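Local coordinates for oligopeptide ABC transporter, periplasmic oligopeptide-binding protein, putative (Thermotoga maritima MSB8, PDB 5IPW), which probably binds oligopeptides in the periplasm and hands them to an ABC transporter for uptake into the cell, at residues S394-P399 with D569-L574; P504-P509 with I514-Y519; K532-V537 with L555-Y560; Y560-T565 with E573-A578. All coordinates share one frame; numbering follows the deposited sequence.

Interaction 1: S394-P399 with D569-L574; sequences SPYFDP and DKIKEL
Tyr-396 and Lys-572 show how a loop can lie against a helix through one aromatic ring and one lysine whose chain bends back. The Tyr-396 ring meets the helix obliquely, its CE1 3.4 Å from CG2 of Ile-571 and its CD1 4.0 Å from CA of Lys-572. Pro-395 CB sits over the centre of one ring face. Lys-572 passes beside the ring: its chain starts extended and turns near the end (chi3 -70°), which brings NZ to the loop. There NZ donates to Pro-395 O at 2.9 Å, arriving from above the carbonyl plane, 38° out of it. A water donates to Lys-572 O at 2.9 Å and only weakly to Tyr-396 O. With an alanine in place of Tyr-396, Ile-571 CG2 would probably lose its aromatic neighbour and a gap would open between loop and helix. Next to this contact, Asp-398 caps helix 399-403 and pairs with Arg-583 of helix 568-584, while Ile-571 also packs on Ile-562 of helix 550-564.

Interaction 2: P504-P509 with I514-Y519; sequences PMVIFP and IADFWY
Within the long loop between strand 489-494 and helix 523-534, segment 514-519 runs alongside 504-509 in the same direction, bringing Trp-518 and Tyr-519 to the helix-like turn around Met-505 and Val-506. Two successive carbonyls there each receive a side-chain donor. Tyr-519 OH donates a hydrogen bond to Met-505 O at 2.8 Å, and Trp-518 NE1 donates to Val-506 O at 2.9 Å with a nearly straight N-H...O angle of 162°, the acceptor lying at the indole edge. The Tyr-519 ring also carries a CH-pi contact: Pro-509 CA stands over its face, 3.6 Å from the centroid. Pro-509 CG meets Trp-518 CH2 at 3.7 Å, the two side chains roughly perpendicular. Met-505 SD lies 3.9 Å from Ile-514 CG1, and its CE reaches on toward Ala-515 O and Asp-516. A leucine in place of Tyr-519 would probably leave Met-505 O without its hydroxyl donor and take away the flat surface against Pro-509. Val-506 CG2 touches Asp-516 OD1, which pairs with Arg-340, while Asp-516 OD2 accepts from Trp-518 N in an Asx turn. Side chains thus bond main-chain carbonyls and an amide where neither segment forms a regular helix or strand.

Interaction 3: K532-V537 with L555-Y560; sequences KNIRGV and LVDLYY
Ile-534 carries this contact alone on its side, set against Asp-557 and Tyr-560, two residues spaced three apart on the facing helix. Its two branches divide the work. CG2, anti to the backbone N, lies 4.0 Å from CD2 of Tyr-560, and the two side chains meet at about a right angle. The other branch ends in CD1, which stands 3.9 Å from OD1 of Asp-557. That is an apolar methyl beside a carboxylate, with no hydrogen bond joining the two segments. The other carboxylate oxygen, OD2, forms a salt bridge with Arg-554 and a hydrogen bond with Tyr-529 OH. Tyr-559 CD2 lies over one face of the Tyr-560 ring, toward its rim. Away from these two touches, whose three residues are all partly exposed, the approach is loose. CA of Ile-534 and CA of Tyr-560, the nearest pair, are 8.0 Å apart, and Lys-532, Arg-535 and Val-537 are all exposed. Further back along helix 523-534, Ile-530 continues the apolar side by packing on Val-556 and Tyr-560. Such a shallow meeting, made by Ile-534 on the flank of helix 550-564, is the surface end of a helix-helix interface, here between helix 523-534 and helix 550-564.

Interaction 4: Y560-T565 with E573-A578; sequences YQIAST and ELMAEA
Ile-562 and Leu-574 meet at the heart of a helical hairpin, in which helices 550-564 and 568-584 are joined by a short turn. The short helical segments run antiparallel at 163°, their axes 10.3 Å apart. In the first shell, the Ile-562 and Leu-574 side chains slide past each other in opposite directions, with CG1 of Ile-562 3.6 Å from CB of Leu-574. The far end of the same isoleucine, CD1, reaches SD of Met-575 at 3.6 Å; that methionine is folded at chi2 (-64°) and again at chi3. The two methyls of Leu-574 part company: CD1 faces Thr-565 CG2 tip to tip at 3.8 Å, whereas CD2 lies against the amide end of Gln-561 (OE1 at 3.9 Å), the two side chains crossing at about a right angle. In the next shell, Phe-508 from a loop packs on both Ile-562 and Met-575, and Ile-571 of the same hairpin also packs on Ile-562. Thr-565 is held by its backbone, since Gln-561 O accepts from both Ser-564 N at 3.0 Å and Thr-565 N at 3.1 Å.

In the fold
Interactions 1, 3 and 4 each use helix 550-564 or helix 568-584, and interaction 2 packs against both. Interactions 1 and 4 share helix 568-584 and have centres about 9 Å apart, with Tyr-396 CG 3.7 Å from Met-575 CG. Interactions 3 and 4 share Tyr-560 on helix 550-564, and their centres are about 12 Å apart. The folded loop of interaction 2 feeds Phe-508 between the two helices: its CZ lies 3.6 Å from CD1 of Ile-562, and its CD2 3.5 Å from CD1 of Tyr-559. Interactions 1 and 2 do not touch, their nearest atoms being about 6 Å apart. Nothing in these contacts identifies a peptide-binding residue; they describe how loops and a third helix are laid against a helical hairpin.

Interaction 1: S394-P399 with D569-L574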
loop_
_atom_site.group_PDB
_atom_site.type_symbol
_atom_site.label_atom_id
_atom_site.label_comp_id
_atom_site.label_asym_id
_atom_site.label_seq_id
_atom_site.Cartn_x
_atom_site.Cartn_y
_atom_site.Cartn_z
ATOM N N SER A 394 3.269 5.414 -10.264
ATOM C CA SER A 394 3.383 4.039 -9.802
ATOM C C SER A 394 4.278 3.261 -10.749
ATOM O O SER A 394 4.242 3.491 -11.953
ATOM C CB SER A 394 2.002 3.391 -9.713
ATOM O OG SER A 394 1.490 3.067 -10.992
ATOM N N PRO A 395 5.064 2.316 -10.213
ATOM C CA PRO A 395 6.160 1.716 -10.973
ATOM C C PRO A 395 5.788 1.275 -12.375
ATOM O O PRO A 395 6.502 1.591 -13.326
ATOM C CB PRO A 395 6.555 0.495 -10.133
ATOM C CG PRO A 395 5.453 0.298 -9.145
ATOM C CD PRO A 395 4.884 1.657 -8.909
ATOM N N TYR A 396 4.668 0.572 -12.498
ATOM C CA TYR A 396 4.281 -0.062 -13.756
ATOM C C TYR A 396 3.213 0.730 -14.511
ATOM O O TYR A 396 2.611 0.204 -15.452
ATOM C CB TYR A 396 3.791 -1.480 -13.475
ATOM C CG TYR A 396 4.588 -2.163 -12.392
ATOM C CD1 TYR A 396 5.936 -2.446 -12.577
ATOM C CD2 TYR A 396 4.005 -2.499 -11.173
ATOM C CE1 TYR A 396 6.680 -3.060 -11.583
ATOM C CE2 TYR A 396 4.740 -3.113 -10.173
ATOM C CZ TYR A 396 6.075 -3.392 -10.383
ATOM O OH TYR A 396 6.808 -4.003 -9.397
ATOM N N PHE A 397 3.005 1.988 -14.110
ATOM C CA PHE A 397 2.024 2.886 -14.727
ATOM C C PHE A 397 1.938 2.740 -16.238
ATOM O O PHE A 397 2.963 2.670 -16.921
ATOM C CB PHE A 397 2.370 4.338 -14.407
ATOM C CG PHE A 397 1.473 5.338 -15.078
ATOM C CD1 PHE A 397 0.262 5.675 -14.512
ATOM C CD2 PHE A 397 1.841 5.943 -16.272
ATOM C CE1 PHE A 397 -0.578 6.597 -15.108
ATOM C CE2 PHE A 397 1.009 6.866 -16.877
ATOM C CZ PHE A 397 -0.199 7.194 -16.294
ATOM N N ASP A 398 0.711 2.715 -16.753
ATOM C CA ASP A 398 0.486 2.585 -18.187
ATOM C C ASP A 398 -0.275 3.800 -18.712
ATOM O O ASP A 398 -1.462 3.970 -18.412
ATOM C CB ASP A 398 -0.265 1.297 -18.509
ATOM C CG ASP A 398 -0.174 0.932 -19.978
ATOM O OD1 ASP A 398 -0.231 1.849 -20.825
ATOM O OD2 ASP A 398 -0.037 -0.266 -20.299
ATOM N N PRO A 399 0.411 4.649 -19.503
ATOM C CA PRO A 399 -0.197 5.880 -20.020
ATOM C C PRO A 399 -1.216 5.598 -21.126
ATOM O O PRO A 399 -2.272 6.234 -21.176
ATOM C CB PRO A 399 1.001 6.661 -20.563
ATOM C CG PRO A 399 2.009 5.619 -20.925
ATOM C CD PRO A 399 1.775 4.436 -20.032
ATOM N N ASP A 569 13.796 -5.175 -13.309
ATOM C CA ASP A 569 13.793 -4.873 -14.741
ATOM C C ASP A 569 12.779 -5.766 -15.440
ATOM O O ASP A 569 11.898 -5.282 -16.153
ATOM C CB ASP A 569 15.176 -5.114 -15.364
ATOM C CG ASP A 569 16.237 -4.156 -14.847
ATOM O OD1 ASP A 569 15.908 -3.253 -14.046
ATOM O OD2 ASP A 569 17.412 -4.311 -15.244
ATOM N N LYS A 570 12.915 -7.073 -15.217
ATOM C CA LYS A 570 12.053 -8.068 -15.858
ATOM C C LYS A 570 10.601 -7.900 -15.403
ATOM O O LYS A 570 9.677 -8.041 -16.201
ATOM C CB LYS A 570 12.538 -9.503 -15.567
ATOM C CG LYS A 570 12.797 -10.358 -16.806
ATOM C CD LYS A 570 11.590 -10.473 -17.732
ATOM C CE LYS A 570 11.985 -10.978 -19.114
ATOM N NZ LYS A 570 11.012 -10.562 -20.165
ATOM N N ILE A 571 10.410 -7.588 -14.125
ATOM C CA ILE A 571 9.073 -7.351 -13.595
ATOM C C ILE A 571 8.405 -6.234 -14.395
ATOM O O ILE A 571 7.309 -6.423 -14.921
ATOM C CB ILE A 571 9.093 -7.000 -12.087
ATOM C CG1 ILE A 571 9.165 -8.268 -11.232
ATOM C CG2 ILE A 571 7.844 -6.234 -11.677
ATOM C CD1 ILE A 571 10.507 -8.954 -11.236
ATOM N N LYS A 572 9.077 -5.086 -14.498
ATOM C CA LYS A 572 8.520 -3.910 -15.184
ATOM C C LYS A 572 8.167 -4.209 -16.644
ATOM O O LYS A 572 7.166 -3.713 -17.166
ATOM C CB LYS A 572 9.490 -2.721 -15.102
ATOM C CG LYS A 572 8.900 -1.405 -15.601
ATOM C CD LYS A 572 9.552 -0.178 -14.966
ATOM C CE LYS A 572 9.188 -0.033 -13.489
ATOM N NZ LYS A 572 9.386 1.345 -12.955
ATOM N N GLU A 573 8.990 -5.028 -17.287
ATOM C CA GLU A 573 8.726 -5.480 -18.653
ATOM C C GLU A 573 7.542 -6.450 -18.707
ATOM O O GLU A 573 6.747 -6.400 -19.645
ATOM C CB GLU A 573 9.972 -6.149 -19.251
ATOM C CG GLU A 573 11.135 -5.196 -19.502
ATOM C CD GLU A 573 12.440 -5.915 -19.788
ATOM O OE1 GLU A 573 12.423 -7.150 -19.993
ATOM O OE2 GLU A 573 13.490 -5.240 -19.806
ATOM N N LEU A 574 7.441 -7.333 -17.713
ATOM C CA LEU A 574 6.327 -8.288 -17.624
ATOM C C LEU A 574 4.994 -7.607 -17.284
ATOM O O LEU A 574 3.948 -7.977 -17.823
ATOM C CB LEU A 574 6.640 -9.392 -16.610
ATOM C CG LEU A 574 7.720 -10.395 -17.045
ATOM C CD1 LEU A 574 8.214 -11.210 -15.857
ATOM C CD2 LEU A 574 7.231 -11.320 -18.152
HETATM O O HOH W 1 5.349 -1.656 -16.314
#

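Interaction 2: P504-P509 with I514-Y519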
loop_
_atom_site.group_PDB
_atom_site.type_symbol
_atom_site.label_atom_id
_atom_site.label_comp_id
_atom_site.label_asym_id
_atom_site.label_seq_id
_atom_site.Cartn_x
_atom_site.Cartn_y
_atom_site.Cartn_z
ATOM N N PRO A 504 -2.573 -8.917 -6.180
ATOM C CA PRO A 504 -2.591 -9.033 -7.631
ATOM C C PRO A 504 -3.887 -9.531 -8.275
ATOM O O PRO A 504 -3.914 -9.710 -9.492
ATOM C CB PRO A 504 -1.474 -10.045 -7.896
ATOM C CG PRO A 504 -1.472 -10.908 -6.690
ATOM C CD PRO A 504 -1.752 -9.971 -5.558
ATOM N N MET A 505 -4.945 -9.748 -7.500
ATOM C CA MET A 505 -6.123 -10.419 -8.039
ATOM C C MET A 505 -6.803 -9.634 -9.161
ATOM O O MET A 505 -7.347 -10.233 -10.080
ATOM C CB MET A 505 -7.125 -10.755 -6.933
ATOM C CG MET A 505 -7.918 -9.576 -6.397
ATOM S SD MET A 505 -8.922 -10.046 -4.974
ATOM C CE MET A 505 -10.446 -9.185 -5.371
ATOM N N VAL A 506 -6.767 -8.308 -9.096
ATOM C CA VAL A 506 -7.492 -7.482 -10.063
ATOM C C VAL A 506 -6.821 -7.466 -11.439
ATOM O O VAL A 506 -7.500 -7.384 -12.459
ATOM C CB VAL A 506 -7.682 -6.040 -9.549
ATOM C CG1 VAL A 506 -8.200 -5.123 -10.649
ATOM C CG2 VAL A 506 -8.648 -6.031 -8.376
ATOM N N ILE A 507 -5.497 -7.539 -11.468
ATOM C CA ILE A 507 -4.781 -7.547 -12.731
ATOM C C ILE A 507 -4.658 -8.975 -13.242
ATOM O O ILE A 507 -4.867 -9.231 -14.428
ATOM C CB ILE A 507 -3.395 -6.878 -12.600
ATOM C CG1 ILE A 507 -3.505 -5.362 -12.766
ATOM C CG2 ILE A 507 -2.440 -7.360 -13.679
ATOM C CD1 ILE A 507 -4.594 -4.700 -11.950
ATOM N N PHE A 508 -4.329 -9.900 -12.345
ATOM C CA PHE A 508 -4.012 -11.270 -12.730
ATOM C C PHE A 508 -5.044 -12.282 -12.245
ATOM O O PHE A 508 -5.194 -12.488 -11.040
ATOM C CB PHE A 508 -2.640 -11.642 -12.184
ATOM C CG PHE A 508 -1.547 -10.753 -12.682
ATOM C CD1 PHE A 508 -1.145 -10.816 -14.004
ATOM C CD2 PHE A 508 -0.933 -9.838 -11.842
ATOM C CE1 PHE A 508 -0.142 -9.997 -14.483
ATOM C CE2 PHE A 508 0.075 -9.013 -12.313
ATOM C CZ PHE A 508 0.469 -9.093 -13.636
ATOM N N PRO A 509 -5.759 -12.923 -13.184
ATOM C CA PRO A 509 -6.638 -14.017 -12.812
ATOM C C PRO A 509 -5.892 -15.137 -12.110
ATOM O O PRO A 509 -4.790 -15.484 -12.520
ATOM C CB PRO A 509 -7.187 -14.493 -14.156
ATOM C CG PRO A 509 -7.180 -13.271 -15.003
ATOM C CD PRO A 509 -5.956 -12.518 -14.586
ATOM N N ILE A 514 -9.164 -15.686 -3.990
ATOM C CA ILE A 514 -10.445 -15.087 -4.363
ATOM C C ILE A 514 -10.290 -14.300 -5.662
ATOM O O ILE A 514 -9.251 -13.693 -5.919
ATOM C CB ILE A 514 -11.049 -14.219 -3.231
ATOM C CG1 ILE A 514 -10.121 -13.062 -2.852
ATOM C CG2 ILE A 514 -11.330 -15.090 -2.015
ATOM C CD1 ILE A 514 -10.590 -12.247 -1.664
ATOM N N ALA A 515 -11.336 -14.333 -6.480
ATOM C CA ALA A 515 -11.318 -13.714 -7.795
ATOM C C ALA A 515 -11.957 -12.339 -7.759
ATOM O O ALA A 515 -12.821 -12.059 -6.922
ATOM C CB ALA A 515 -12.051 -14.597 -8.788
ATOM N N ASP A 516 -11.520 -11.474 -8.671
ATOM C CA ASP A 516 -12.217 -10.224 -8.909
ATOM C C ASP A 516 -13.444 -10.501 -9.750
ATOM O O ASP A 516 -13.516 -11.504 -10.449
ATOM C CB ASP A 516 -11.339 -9.217 -9.641
ATOM C CG ASP A 516 -11.982 -7.848 -9.716
ATOM O OD1 ASP A 516 -11.964 -7.133 -8.688
ATOM O OD2 ASP A 516 -12.535 -7.497 -10.782
ATOM N N PHE A 517 -14.397 -9.587 -9.695
ATOM C CA PHE A 517 -15.645 -9.749 -10.409
ATOM C C PHE A 517 -15.481 -9.998 -11.901
ATOM O O PHE A 517 -16.251 -10.777 -12.470
ATOM C CB PHE A 517 -16.536 -8.531 -10.194
ATOM C CG PHE A 517 -16.882 -8.295 -8.762
ATOM C CD1 PHE A 517 -17.518 -9.277 -8.027
ATOM C CD2 PHE A 517 -16.564 -7.101 -8.144
ATOM C CE1 PHE A 517 -17.836 -9.070 -6.702
ATOM C CE2 PHE A 517 -16.882 -6.888 -6.815
ATOM C CZ PHE A 517 -17.523 -7.871 -6.096
ATOM N N TRP A 518 -14.493 -9.361 -12.533
ATOM C CA TRP A 518 -14.412 -9.386 -14.002
ATOM C C TRP A 518 -14.114 -10.773 -14.573
ATOM O O TRP A 518 -14.536 -11.072 -15.679
ATOM C CB TRP A 518 -13.461 -8.306 -14.575
ATOM C CG TRP A 518 -11.965 -8.562 -14.488
ATOM C CD1 TRP A 518 -11.111 -8.088 -13.538
ATOM C CD2 TRP A 518 -11.155 -9.289 -15.423
ATOM N NE1 TRP A 518 -9.827 -8.500 -13.800
ATOM C CE2 TRP A 518 -9.824 -9.236 -14.954
ATOM C CE3 TRP A 518 -11.426 -9.995 -16.600
ATOM C CZ2 TRP A 518 -8.766 -9.877 -15.611
ATOM C CZ3 TRP A 518 -10.365 -10.634 -17.259
ATOM C CH2 TRP A 518 -9.057 -10.569 -16.756
ATOM N N TYR A 519 -13.428 -11.627 -13.819
ATOM C CA TYR A 519 -13.180 -12.989 -14.284
ATOM C C TYR A 519 -13.766 -14.062 -13.386
ATOM O O TYR A 519 -13.393 -15.226 -13.503
ATOM C CB TYR A 519 -11.683 -13.237 -14.475
ATOM C CG TYR A 519 -10.839 -13.131 -13.229
ATOM C CD1 TYR A 519 -10.634 -14.230 -12.403
ATOM C CD2 TYR A 519 -10.214 -11.941 -12.900
ATOM C CE1 TYR A 519 -9.846 -14.135 -11.273
ATOM C CE2 TYR A 519 -9.424 -11.837 -11.777
ATOM C CZ TYR A 519 -9.245 -12.934 -10.965
ATOM O OH TYR A 519 -8.460 -12.835 -9.842
#

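Interaction 3: K532-V537 with L555-Y560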
loop_
_atom_site.group_PDB
_atom_site.type_symbol
_atom_site.label_atom_id
_atom_site.label_comp_id
_atom_site.label_asym_id
_atom_site.label_seq_id
_atom_site.Cartn_x
_atom_site.Cartn_y
_atom_site.Cartn_z
ATOM N N LYS A 532 -3.234 -27.612 -14.341
ATOM C CA LYS A 532 -2.705 -28.427 -15.434
ATOM C C LYS A 532 -1.291 -27.995 -15.820
ATOM O O LYS A 532 -0.341 -28.757 -15.661
ATOM C CB LYS A 532 -3.631 -28.373 -16.656
ATOM C CG LYS A 532 -3.191 -29.266 -17.809
ATOM C CD LYS A 532 -4.192 -29.256 -18.952
ATOM C CE LYS A 532 -3.631 -29.951 -20.182
ATOM N NZ LYS A 532 -4.581 -29.899 -21.325
ATOM N N ASN A 533 -1.158 -26.764 -16.301
ATOM C CA ASN A 533 0.092 -26.304 -16.902
ATOM C C ASN A 533 1.169 -25.926 -15.895
ATOM O O ASN A 533 2.285 -26.435 -15.957
ATOM C CB ASN A 533 -0.176 -25.118 -17.826
ATOM C CG ASN A 533 -1.200 -25.439 -18.893
ATOM O OD1 ASN A 533 -1.766 -26.531 -18.917
ATOM N ND2 ASN A 533 -1.447 -24.486 -19.779
ATOM N N ILE A 534 0.833 -25.041 -14.964
ATOM C CA ILE A 534 1.838 -24.445 -14.087
ATOM C C ILE A 534 2.371 -25.423 -13.041
ATOM O O ILE A 534 3.576 -25.453 -12.793
ATOM C CB ILE A 534 1.311 -23.157 -13.406
ATOM C CG1 ILE A 534 1.403 -21.965 -14.366
ATOM C CG2 ILE A 534 2.109 -22.824 -12.149
ATOM C CD1 ILE A 534 0.555 -22.080 -15.616
ATOM N N ARG A 535 1.493 -26.216 -12.433
ATOM C CA ARG A 535 1.897 -27.070 -11.302
ATOM C C ARG A 535 3.064 -28.042 -11.600
ATOM O O ARG A 535 4.078 -27.986 -10.901
ATOM C CB ARG A 535 0.702 -27.829 -10.704
ATOM C CG ARG A 535 -0.370 -26.946 -10.088
ATOM C CD ARG A 535 -0.007 -26.463 -8.697
ATOM N NE ARG A 535 -0.944 -25.441 -8.241
ATOM C CZ ARG A 535 -0.904 -24.851 -7.047
ATOM N NH1 ARG A 535 -1.810 -23.927 -6.743
ATOM N NH2 ARG A 535 0.031 -25.176 -6.157
ATOM N N GLY A 536 2.962 -28.923 -12.602
ATOM C CA GLY A 536 1.800 -29.086 -13.478
ATOM C C GLY A 536 1.089 -30.416 -13.282
ATOM O O GLY A 536 0.662 -31.041 -14.252
ATOM N N VAL A 537 0.971 -30.859 -12.031
ATOM C CA VAL A 537 0.176 -32.050 -11.705
ATOM C C VAL A 537 -1.314 -31.694 -11.801
ATOM O O VAL A 537 -1.818 -30.884 -11.021
ATOM C CB VAL A 537 0.542 -32.653 -10.319
ATOM C CG1 VAL A 537 2.018 -33.035 -10.279
ATOM C CG2 VAL A 537 0.204 -31.712 -9.163
ATOM N N LEU A 555 -2.486 -13.786 -19.204
ATOM C CA LEU A 555 -2.313 -13.010 -17.968
ATOM C C LEU A 555 -1.905 -13.879 -16.781
ATOM O O LEU A 555 -1.165 -13.429 -15.910
ATOM C CB LEU A 555 -3.589 -12.242 -17.615
ATOM C CG LEU A 555 -3.820 -10.934 -18.361
ATOM C CD1 LEU A 555 -5.222 -10.417 -18.086
ATOM C CD2 LEU A 555 -2.790 -9.884 -17.978
ATOM N N VAL A 556 -2.385 -15.119 -16.745
ATOM C CA VAL A 556 -1.978 -16.056 -15.702
ATOM C C VAL A 556 -0.492 -16.342 -15.850
ATOM O O VAL A 556 0.260 -16.226 -14.886
ATOM C CB VAL A 556 -2.766 -17.381 -15.764
ATOM C CG1 VAL A 556 -2.243 -18.374 -14.738
ATOM C CG2 VAL A 556 -4.252 -17.134 -15.540
ATOM N N ASP A 557 -0.080 -16.706 -17.063
ATOM C CA ASP A 557 1.321 -17.023 -17.361
ATOM C C ASP A 557 2.254 -15.894 -16.943
ATOM O O ASP A 557 3.309 -16.135 -16.343
ATOM C CB ASP A 557 1.503 -17.306 -18.855
ATOM C CG ASP A 557 0.897 -18.629 -19.278
ATOM O OD1 ASP A 557 1.149 -19.646 -18.596
ATOM O OD2 ASP A 557 0.175 -18.648 -20.297
ATOM N N LEU A 558 1.848 -14.668 -17.265
ATOM C CA LEU A 558 2.585 -13.475 -16.868
ATOM C C LEU A 558 2.771 -13.413 -15.357
ATOM O O LEU A 558 3.887 -13.203 -14.878
ATOM C CB LEU A 558 1.875 -12.206 -17.355
ATOM C CG LEU A 558 1.841 -11.948 -18.867
ATOM C CD1 LEU A 558 1.192 -10.603 -19.153
ATOM C CD2 LEU A 558 3.233 -11.995 -19.481
ATOM N N TYR A 559 1.687 -13.605 -14.606
ATOM C CA TYR A 559 1.774 -13.525 -13.151
ATOM C C TYR A 559 2.764 -14.529 -12.585
ATOM O O TYR A 559 3.579 -14.186 -11.732
ATOM C CB TYR A 559 0.426 -13.742 -12.465
ATOM C CG TYR A 559 0.589 -13.715 -10.967
ATOM C CD1 TYR A 559 0.753 -12.509 -10.292
ATOM C CD2 TYR A 559 0.654 -14.894 -10.234
ATOM C CE1 TYR A 559 0.944 -12.478 -8.925
ATOM C CE2 TYR A 559 0.843 -14.872 -8.868
ATOM C CZ TYR A 559 0.990 -13.661 -8.219
ATOM O OH TYR A 559 1.177 -13.638 -6.860
ATOM N N TYR A 560 2.686 -15.772 -13.048
ATOM C CA TYR A 560 3.535 -16.827 -12.495
ATOM C C TYR A 560 4.996 -16.698 -12.915
ATOM O O TYR A 560 5.891 -17.238 -12.258
ATOM C CB TYR A 560 2.950 -18.209 -12.792
ATOM C CG TYR A 560 1.872 -18.546 -11.794
ATOM C CD1 TYR A 560 0.548 -18.169 -12.009
ATOM C CD2 TYR A 560 2.189 -19.179 -10.601
ATOM C CE1 TYR A 560 -0.435 -18.451 -11.074
ATOM C CE2 TYR A 560 1.215 -19.464 -9.662
ATOM C CZ TYR A 560 -0.091 -19.100 -9.901
ATOM O OH TYR A 560 -1.046 -19.388 -8.960
#

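Interaction 4: Y560-T565 with E573-A578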
loop_
_atom_site.group_PDB
_atom_site.type_symbol
_atom_site.label_atom_id
_atom_site.label_comp_id
_atom_site.label_asym_id
_atom_site.label_seq_id
_atom_site.Cartn_x
_atom_site.Cartn_y
_atom_site.Cartn_z
ATOM N N TYR A 560 2.686 -15.772 -13.048
ATOM C CA TYR A 560 3.535 -16.827 -12.495
ATOM C C TYR A 560 4.996 -16.698 -12.915
ATOM O O TYR A 560 5.891 -17.238 -12.258
ATOM C CB TYR A 560 2.950 -18.209 -12.792
ATOM C CG TYR A 560 1.872 -18.546 -11.794
ATOM C CD1 TYR A 560 0.548 -18.169 -12.009
ATOM C CD2 TYR A 560 2.189 -19.179 -10.601
ATOM C CE1 TYR A 560 -0.435 -18.451 -11.074
ATOM C CE2 TYR A 560 1.215 -19.464 -9.662
ATOM C CZ TYR A 560 -0.091 -19.100 -9.901
ATOM O OH TYR A 560 -1.046 -19.388 -8.960
ATOM N N GLN A 561 5.231 -15.958 -13.993
ATOM C CA GLN A 561 6.576 -15.518 -14.335
ATOM C C GLN A 561 7.026 -14.467 -13.339
ATOM O O GLN A 561 8.103 -14.583 -12.752
ATOM C CB GLN A 561 6.633 -14.943 -15.750
ATOM C CG GLN A 561 6.747 -15.995 -16.838
ATOM C CD GLN A 561 6.977 -15.380 -18.204
ATOM O OE1 GLN A 561 6.033 -14.934 -18.862
ATOM N NE2 GLN A 561 8.236 -15.349 -18.638
ATOM N N ILE A 562 6.190 -13.454 -13.143
ATOM C CA ILE A 562 6.509 -12.368 -12.223
ATOM C C ILE A 562 6.801 -12.912 -10.827
ATOM O O ILE A 562 7.718 -12.449 -10.152
ATOM C CB ILE A 562 5.373 -11.329 -12.156
ATOM C CG1 ILE A 562 5.276 -10.567 -13.483
ATOM C CG2 ILE A 562 5.621 -10.346 -11.018
ATOM C CD1 ILE A 562 4.075 -9.651 -13.595
ATOM N N ALA A 563 6.025 -13.910 -10.412
ATOM C CA ALA A 563 6.177 -14.527 -9.095
ATOM C C ALA A 563 7.523 -15.213 -8.892
ATOM O O ALA A 563 7.994 -15.330 -7.761
ATOM C CB ALA A 563 5.055 -15.529 -8.860
ATOM N N SER A 564 8.126 -15.676 -9.982
ATOM C CA SER A 564 9.362 -16.458 -9.921
ATOM C C SER A 564 10.639 -15.653 -10.192
ATOM O O SER A 564 11.730 -16.078 -9.797
ATOM C CB SER A 564 9.277 -17.608 -10.921
ATOM O OG SER A 564 8.940 -17.116 -12.203
ATOM N N THR A 565 10.511 -14.508 -10.861
ATOM C CA THR A 565 11.679 -13.696 -11.223
ATOM C C THR A 565 11.899 -12.534 -10.222
ATOM O O THR A 565 10.953 -11.833 -9.872
ATOM C CB THR A 565 11.594 -13.197 -12.693
ATOM O OG1 THR A 565 12.819 -12.548 -13.054
ATOM C CG2 THR A 565 10.422 -12.239 -12.921
ATOM N N GLU A 573 8.990 -5.028 -17.287
ATOM C CA GLU A 573 8.726 -5.480 -18.653
ATOM C C GLU A 573 7.542 -6.450 -18.707
ATOM O O GLU A 573 6.747 -6.400 -19.645
ATOM C CB GLU A 573 9.972 -6.149 -19.251
ATOM C CG GLU A 573 11.135 -5.196 -19.502
ATOM C CD GLU A 573 12.440 -5.915 -19.788
ATOM O OE1 GLU A 573 12.423 -7.150 -19.993
ATOM O OE2 GLU A 573 13.490 -5.240 -19.806
ATOM N N LEU A 574 7.441 -7.333 -17.713
ATOM C CA LEU A 574 6.327 -8.288 -17.624
ATOM C C LEU A 574 4.994 -7.607 -17.284
ATOM O O LEU A 574 3.948 -7.977 -17.823
ATOM C CB LEU A 574 6.640 -9.392 -16.610
ATOM C CG LEU A 574 7.720 -10.395 -17.045
ATOM C CD1 LEU A 574 8.214 -11.210 -15.857
ATOM C CD2 LEU A 574 7.231 -11.320 -18.152
ATOM N N MET A 575 5.034 -6.614 -16.400
ATOM C CA MET A 575 3.845 -5.829 -16.077
ATOM C C MET A 575 3.384 -4.997 -17.261
ATOM O O MET A 575 2.194 -4.728 -17.404
ATOM C CB MET A 575 4.108 -4.908 -14.885
ATOM C CG MET A 575 4.190 -5.631 -13.549
ATOM S SD MET A 575 2.657 -6.441 -13.043
ATOM C CE MET A 575 1.522 -5.060 -12.896
ATOM N N ALA A 576 4.331 -4.580 -18.098
ATOM C CA ALA A 576 4.014 -3.882 -19.343
ATOM C C ALA A 576 3.076 -4.720 -20.208
ATOM O O ALA A 576 2.070 -4.219 -20.702
ATOM C CB ALA A 576 5.289 -3.555 -20.108
ATOM N N GLU A 577 3.405 -6.000 -20.361
ATOM C CA GLU A 577 2.601 -6.926 -21.170
ATOM C C GLU A 577 1.194 -7.104 -20.600
ATOM O O GLU A 577 0.205 -7.113 -21.338
ATOM C CB GLU A 577 3.264 -8.300 -21.242
ATOM C CG GLU A 577 4.744 -8.276 -21.569
ATOM C CD GLU A 577 5.204 -9.557 -22.219
ATOM O OE1 GLU A 577 4.657 -9.902 -23.285
ATOM O OE2 GLU A 577 6.110 -10.218 -21.669
ATOM N N ALA A 578 1.118 -7.260 -19.282
ATOM C CA ALA A 578 -0.153 -7.407 -18.592
ATOM C C ALA A 578 -1.057 -6.212 -18.851
ATOM O O ALA A 578 -2.232 -6.366 -19.180
ATOM C CB ALA A 578 0.086 -7.563 -17.101
#